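Metallo-beta-lactamase family protein (Staphylococcus aureus, PDB 3R2U) is probably a metal-dependent hydrolase of the metallo-beta-lactamase superfamily, carrying a single iron ion in its active site and a rhodanese-like domain. Local coordinates at residues V161-V173 / I206-H219. Numbering follows the deposited sequence. Where two conformers were deposited one is given.
Sequences VPMGLFSGDFIFV and IKDLPDYIQIWPGH. With FE (Fe (III) ion), chain E.
The indole of Trp216 takes Gly164 CA over one face, 3.8 Å from the centroid of its six-membered ring, while Met163 SD lies in plane at its edge, a Met-aromatic contact. Having no side chain, Gly164 lets the indole lie directly on its CA. Trp216 CE3 in turn sits over the centre of the Phe166 ring, the two planes oblique at 44°, and Trp216 NE1 donates to Gln214 OE1, which helps to fix the indole's rotation. Beneath these groups strands 164-168 and 214-217 run parallel, joined by backbone bonds such as Trp216 N to Leu165 O (2.8 Å), neighbours in one sheet of the αβ/βα sandwich of the metallo-beta-lactamase fold. On the sheet's other, buried face, branched aliphatics suit the apolar packing: Leu165 CD2 and Ile206 CG1 meet tip to tip at 4.0 Å, and Ile206 CG1 also reaches the edge of Phe170. Ser167 OG donates to Ile171 O in the carbonyl plane, tying the turn where Pro217 CB packs against Ile171 O. Asp169 offers two oxygens: OD2 binds iron at 2.2 Å, alongside His80 and His143, and OD1 accepts His219 ND1 at 2.6 Å through its syn lone pair. Held at both oxygens, the carboxylate has little freedom to turn beside the iron.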
loop_
_atom_site.group_PDB
_atom_site.type_symbol
_atom_site.label_atom_id
_atom_site.label_comp_id
_atom_site.label_asym_id
_atom_site.label_seq_id
_atom_site.Cartn_x
_atom_site.Cartn_y
_atom_site.Cartn_z
ATOM N N VAL A 161 24.525 -17.432 -31.410
ATOM C CA VAL A 161 24.033 -16.283 -32.151
ATOM C C VAL A 161 23.494 -15.286 -31.145
ATOM O O VAL A 161 23.067 -15.685 -30.063
ATOM C CB VAL A 161 22.889 -16.681 -33.121
ATOM C CG1 VAL A 161 23.400 -17.602 -34.263
ATOM C CG2 VAL A 161 21.741 -17.352 -32.365
ATOM N N PRO A 162 23.522 -13.988 -31.488
ATOM C CA PRO A 162 23.025 -12.972 -30.577
ATOM C C PRO A 162 21.515 -13.022 -30.448
ATOM O O PRO A 162 20.815 -13.491 -31.354
ATOM C CB PRO A 162 23.486 -11.670 -31.228
ATOM C CG PRO A 162 23.568 -11.995 -32.684
ATOM C CD PRO A 162 24.050 -13.392 -32.734
ATOM N N MET A 163 21.020 -12.549 -29.316
ATOM C CA MET A 163 19.607 -12.545 -29.025
ATOM C C MET A 163 18.989 -11.171 -29.206
ATOM O O MET A 163 17.878 -11.053 -29.683
ATOM C CB MET A 163 19.375 -12.994 -27.578
ATOM C CG MET A 163 17.877 -13.097 -27.160
ATOM S SD MET A 163 17.652 -13.151 -25.368
ATOM C CE MET A 163 18.566 -14.624 -24.942
ATOM N N GLY A 164 19.695 -10.121 -28.795
ATOM C CA GLY A 164 19.125 -8.795 -28.861
ATOM C C GLY A 164 20.138 -7.695 -28.637
ATOM O O GLY A 164 21.270 -7.951 -28.240
ATOM N N LEU A 165 19.707 -6.467 -28.899
ATOM C CA LEU A 165 20.543 -5.308 -28.767
ATOM C C LEU A 165 19.899 -4.289 -27.842
ATOM O O LEU A 165 18.760 -3.871 -28.080
ATOM C CB LEU A 165 20.720 -4.661 -30.125
ATOM C CG LEU A 165 21.630 -3.420 -30.252
ATOM C CD1 LEU A 165 23.091 -3.804 -30.111
ATOM C CD2 LEU A 165 21.383 -2.711 -31.601
ATOM N N PHE A 166 20.617 -3.900 -26.792
ATOM C CA PHE A 166 20.164 -2.799 -25.928
ATOM C C PHE A 166 20.614 -1.568 -26.685
ATOM O O PHE A 166 21.813 -1.270 -26.745
ATOM C CB PHE A 166 20.809 -2.874 -24.564
ATOM C CG PHE A 166 20.358 -4.042 -23.778
ATOM C CD1 PHE A 166 19.130 -4.007 -23.122
ATOM C CD2 PHE A 166 21.152 -5.194 -23.694
ATOM C CE1 PHE A 166 18.684 -5.094 -22.384
ATOM C CE2 PHE A 166 20.721 -6.286 -22.960
ATOM C CZ PHE A 166 19.483 -6.242 -22.304
ATOM N N SER A 167 19.651 -0.878 -27.285
ATOM C CA SER A 167 19.934 0.203 -28.203
ATOM C C SER A 167 19.841 1.639 -27.677
ATOM O O SER A 167 20.052 2.579 -28.432
ATOM C CB SER A 167 19.018 0.058 -29.413
ATOM O OG SER A 167 17.660 0.200 -29.035
ATOM N N GLY A 168 19.536 1.834 -26.406
ATOM C CA GLY A 168 19.478 3.192 -25.881
ATOM C C GLY A 168 18.566 4.081 -26.714
ATOM O O GLY A 168 17.432 3.715 -27.005
ATOM N N ASP A 169 19.064 5.265 -27.083
ATOM C CA ASP A 169 18.319 6.187 -27.907
ATOM C C ASP A 169 18.809 6.173 -29.358
ATOM O O ASP A 169 18.549 7.114 -30.125
ATOM C CB ASP A 169 18.363 7.601 -27.309
ATOM C CG ASP A 169 17.563 7.718 -26.018
ATOM O OD1 ASP A 169 16.797 6.794 -25.680
ATOM O OD2 ASP A 169 17.688 8.737 -25.339
ATOM N N PHE A 170 19.505 5.099 -29.737
ATOM C CA PHE A 170 19.993 4.911 -31.102
ATOM C C PHE A 170 18.825 4.435 -31.978
ATOM O O PHE A 170 18.418 5.133 -32.907
ATOM C CB PHE A 170 21.197 3.946 -31.083
ATOM C CG PHE A 170 21.541 3.338 -32.416
ATOM C CD1 PHE A 170 21.587 4.106 -33.562
ATOM C CD2 PHE A 170 21.902 1.996 -32.499
ATOM C CE1 PHE A 170 21.929 3.537 -34.796
ATOM C CE2 PHE A 170 22.242 1.417 -33.724
ATOM C CZ PHE A 170 22.253 2.194 -34.877
ATOM N N ILE A 171 18.264 3.268 -31.652
ATOM C CA ILE A 171 17.094 2.733 -32.360
ATOM C C ILE A 171 15.901 2.575 -31.423
ATOM O O ILE A 171 16.013 1.920 -30.368
ATOM C CB ILE A 171 17.357 1.339 -32.952
ATOM C CG1 ILE A 171 18.516 1.388 -33.964
ATOM C CG2 ILE A 171 16.084 0.816 -33.654
ATOM C CD1 ILE A 171 18.917 0.030 -34.457
ATOM N N PHE A 172 14.762 3.161 -31.807
ATOM C CA PHE A 172 13.517 3.005 -31.047
ATOM C C PHE A 172 12.613 2.086 -31.818
ATOM O O PHE A 172 12.944 1.676 -32.943
ATOM C CB PHE A 172 12.776 4.328 -30.871
ATOM C CG PHE A 172 13.541 5.365 -30.116
ATOM C CD1 PHE A 172 14.003 5.103 -28.837
ATOM C CD2 PHE A 172 13.743 6.627 -30.657
ATOM C CE1 PHE A 172 14.689 6.072 -28.117
ATOM C CE2 PHE A 172 14.423 7.610 -29.949
ATOM C CZ PHE A 172 14.911 7.333 -28.688
ATOM N N VAL A 173 11.483 1.730 -31.218
ATOM C CA VAL A 173 10.494 0.971 -31.941
ATOM C C VAL A 173 9.824 1.977 -32.848
ATOM O O VAL A 173 9.186 2.905 -32.377
ATOM C CB VAL A 173 9.445 0.339 -31.038
ATOM C CG1 VAL A 173 8.349 -0.298 -31.890
ATOM C CG2 VAL A 173 10.089 -0.675 -30.109
ATOM N N ILE A 206 24.605 -1.435 -38.328
ATOM C CA ILE A 206 23.725 -2.344 -37.589
ATOM C C ILE A 206 22.932 -3.319 -38.494
ATOM O O ILE A 206 22.501 -4.383 -38.047
ATOM C CB ILE A 206 22.756 -1.552 -36.668
ATOM C CG1 ILE A 206 22.689 -2.236 -35.327
ATOM C CG2 ILE A 206 21.393 -1.311 -37.338
ATOM C CD1 ILE A 206 24.040 -2.240 -34.616
ATOM N N LYS A 207 22.800 -2.974 -39.773
ATOM C CA LYS A 207 22.045 -3.781 -40.716
ATOM C C LYS A 207 22.580 -5.200 -40.941
ATOM O O LYS A 207 21.812 -6.097 -41.311
ATOM C CB LYS A 207 21.948 -3.072 -42.070
ATOM C CG LYS A 207 21.056 -1.844 -42.061
ATOM C CD LYS A 207 20.995 -1.193 -43.445
ATOM C CE LYS A 207 20.169 0.071 -43.427
ATOM N NZ LYS A 207 20.161 0.776 -44.739
ATOM N N ASP A 208 23.870 -5.384 -40.684
ATOM C CA ASP A 208 24.534 -6.664 -40.870
ATOM C C ASP A 208 24.234 -7.676 -39.774
ATOM O O ASP A 208 24.580 -8.837 -39.899
ATOM C CB ASP A 208 26.042 -6.434 -40.978
ATOM C CG ASP A 208 26.398 -5.554 -42.149
ATOM O OD1 ASP A 208 25.636 -5.570 -43.138
ATOM O OD2 ASP A 208 27.429 -4.851 -42.082
ATOM N N LEU A 209 23.615 -7.231 -38.694
ATOM C CA LEU A 209 23.244 -8.134 -37.603
ATOM C C LEU A 209 22.074 -9.035 -38.063
ATOM O O LEU A 209 21.357 -8.678 -38.990
ATOM C CB LEU A 209 22.872 -7.352 -36.346
ATOM C CG LEU A 209 24.064 -6.638 -35.703
ATOM C CD1 LEU A 209 23.637 -5.873 -34.471
ATOM C CD2 LEU A 209 25.188 -7.664 -35.394
ATOM N N PRO A 210 21.875 -10.188 -37.409
ATOM C CA PRO A 210 20.775 -11.086 -37.810
ATOM C C PRO A 210 19.407 -10.425 -37.618
ATOM O O PRO A 210 19.155 -9.783 -36.601
ATOM C CB PRO A 210 20.940 -12.288 -36.889
ATOM C CG PRO A 210 22.408 -12.210 -36.405
ATOM C CD PRO A 210 22.660 -10.744 -36.291
ATOM N N ASP A 211 18.537 -10.582 -38.597
ATOM C CA ASP A 211 17.232 -9.926 -38.560
ATOM C C ASP A 211 16.292 -10.409 -37.440
ATOM O O ASP A 211 15.313 -9.744 -37.127
ATOM C CB ASP A 211 16.551 -10.016 -39.931
ATOM C CG ASP A 211 17.153 -9.035 -40.955
ATOM O OD1 ASP A 211 17.992 -8.172 -40.563
ATOM O OD2 ASP A 211 16.766 -9.111 -42.147
ATOM N N TYR A 212 16.613 -11.535 -36.824
ATOM C CA TYR A 212 15.791 -12.088 -35.745
ATOM C C TYR A 212 16.194 -11.592 -34.330
ATOM O O TYR A 212 15.600 -12.022 -33.302
ATOM C CB TYR A 212 15.831 -13.614 -35.800
ATOM C CG TYR A 212 17.233 -14.201 -35.717
ATOM C CD1 TYR A 212 17.959 -14.150 -34.533
ATOM C CD2 TYR A 212 17.814 -14.837 -36.812
ATOM C CE1 TYR A 212 19.224 -14.685 -34.447
ATOM C CE2 TYR A 212 19.094 -15.383 -36.735
ATOM C CZ TYR A 212 19.787 -15.305 -35.552
ATOM O OH TYR A 212 21.046 -15.829 -35.446
ATOM N N ILE A 213 17.201 -10.724 -34.247
ATOM C CA ILE A 213 17.571 -10.201 -32.934
ATOM C C ILE A 213 16.480 -9.240 -32.453
ATOM O O ILE A 213 15.826 -8.562 -33.257
ATOM C CB ILE A 213 18.930 -9.481 -32.885
ATOM C CG1 ILE A 213 18.905 -8.166 -33.663
ATOM C CG2 ILE A 213 20.066 -10.417 -33.340
ATOM C CD1 ILE A 213 20.152 -7.292 -33.395
ATOM N N GLN A 214 16.259 -9.212 -31.148
ATOM C CA GLN A 214 15.331 -8.240 -30.579
ATOM C C GLN A 214 16.025 -6.881 -30.441
ATOM O O GLN A 214 17.250 -6.810 -30.409
ATOM C CB GLN A 214 14.858 -8.687 -29.212
ATOM C CG GLN A 214 14.097 -9.996 -29.213
ATOM C CD GLN A 214 13.656 -10.385 -27.823
ATOM O OE1 GLN A 214 13.165 -9.554 -27.075
ATOM N NE2 GLN A 214 13.812 -11.654 -27.476
ATOM N N ILE A 215 15.225 -5.814 -30.386
ATOM C CA ILE A 215 15.710 -4.460 -30.175
ATOM C C ILE A 215 15.114 -4.022 -28.838
ATOM O O ILE A 215 13.898 -3.994 -28.670
ATOM C CB ILE A 215 15.257 -3.462 -31.292
ATOM C CG1 ILE A 215 15.778 -3.864 -32.674
ATOM C CG2 ILE A 215 15.700 -2.056 -30.969
ATOM C CD1 ILE A 215 17.253 -4.032 -32.771
ATOM N N TRP A 216 15.975 -3.710 -27.886
ATOM C CA TRP A 216 15.561 -3.296 -26.567
ATOM C C TRP A 216 15.944 -1.832 -26.357
ATOM O O TRP A 216 17.035 -1.540 -25.910
ATOM C CB TRP A 216 16.237 -4.178 -25.529
ATOM C CG TRP A 216 15.927 -5.642 -25.684
ATOM C CD1 TRP A 216 14.699 -6.205 -25.872
ATOM C CD2 TRP A 216 16.855 -6.725 -25.590
ATOM N NE1 TRP A 216 14.808 -7.573 -25.936
ATOM C CE2 TRP A 216 16.121 -7.920 -25.761
ATOM C CE3 TRP A 216 18.241 -6.802 -25.403
ATOM C CZ2 TRP A 216 16.727 -9.183 -25.744
ATOM C CZ3 TRP A 216 18.842 -8.059 -25.377
ATOM C CH2 TRP A 216 18.079 -9.232 -25.548
ATOM N N PRO A 217 15.026 -0.909 -26.673
ATOM C CA PRO A 217 15.323 0.515 -26.637
ATOM C C PRO A 217 15.303 1.129 -25.234
ATOM O O PRO A 217 14.780 0.535 -24.290
ATOM C CB PRO A 217 14.221 1.103 -27.519
ATOM C CG PRO A 217 13.047 0.211 -27.233
ATOM C CD PRO A 217 13.607 -1.162 -26.986
ATOM N N GLY A 218 15.857 2.328 -25.134
ATOM C CA GLY A 218 15.940 3.045 -23.877
ATOM C C GLY A 218 14.762 3.947 -23.616
ATOM O O GLY A 218 14.566 4.396 -22.499
ATOM N N HIS A 219 13.985 4.243 -24.652
ATOM C CA HIS A 219 12.806 5.087 -24.494
ATOM C C HIS A 219 11.716 4.572 -25.386
ATOM O O HIS A 219 11.984 3.995 -26.442
ATOM C CB HIS A 219 13.086 6.564 -24.788
ATOM C CG HIS A 219 13.852 7.257 -23.708
ATOM N ND1 HIS A 219 15.232 7.296 -23.679
ATOM C CD2 HIS A 219 13.433 7.940 -22.612
ATOM C CE1 HIS A 219 15.630 7.962 -22.609
ATOM N NE2 HIS A 219 14.558 8.358 -21.941
HETATM FE FE FE E . 19.116 10.276 -24.821
HETATM O O HOH W 1 16.060 -12.804 -30.716
HETATM O O HOH W 2 18.652 0.081 -24.319
HETATM O O HOH W 3 10.812 2.587 -28.537
HETATM O O HOH W 4 18.634 9.830 -22.635
HETATM O O HOH W 5 20.658 11.964 -24.217
HETATM O O HOH W 6 17.526 11.728 -24.905
#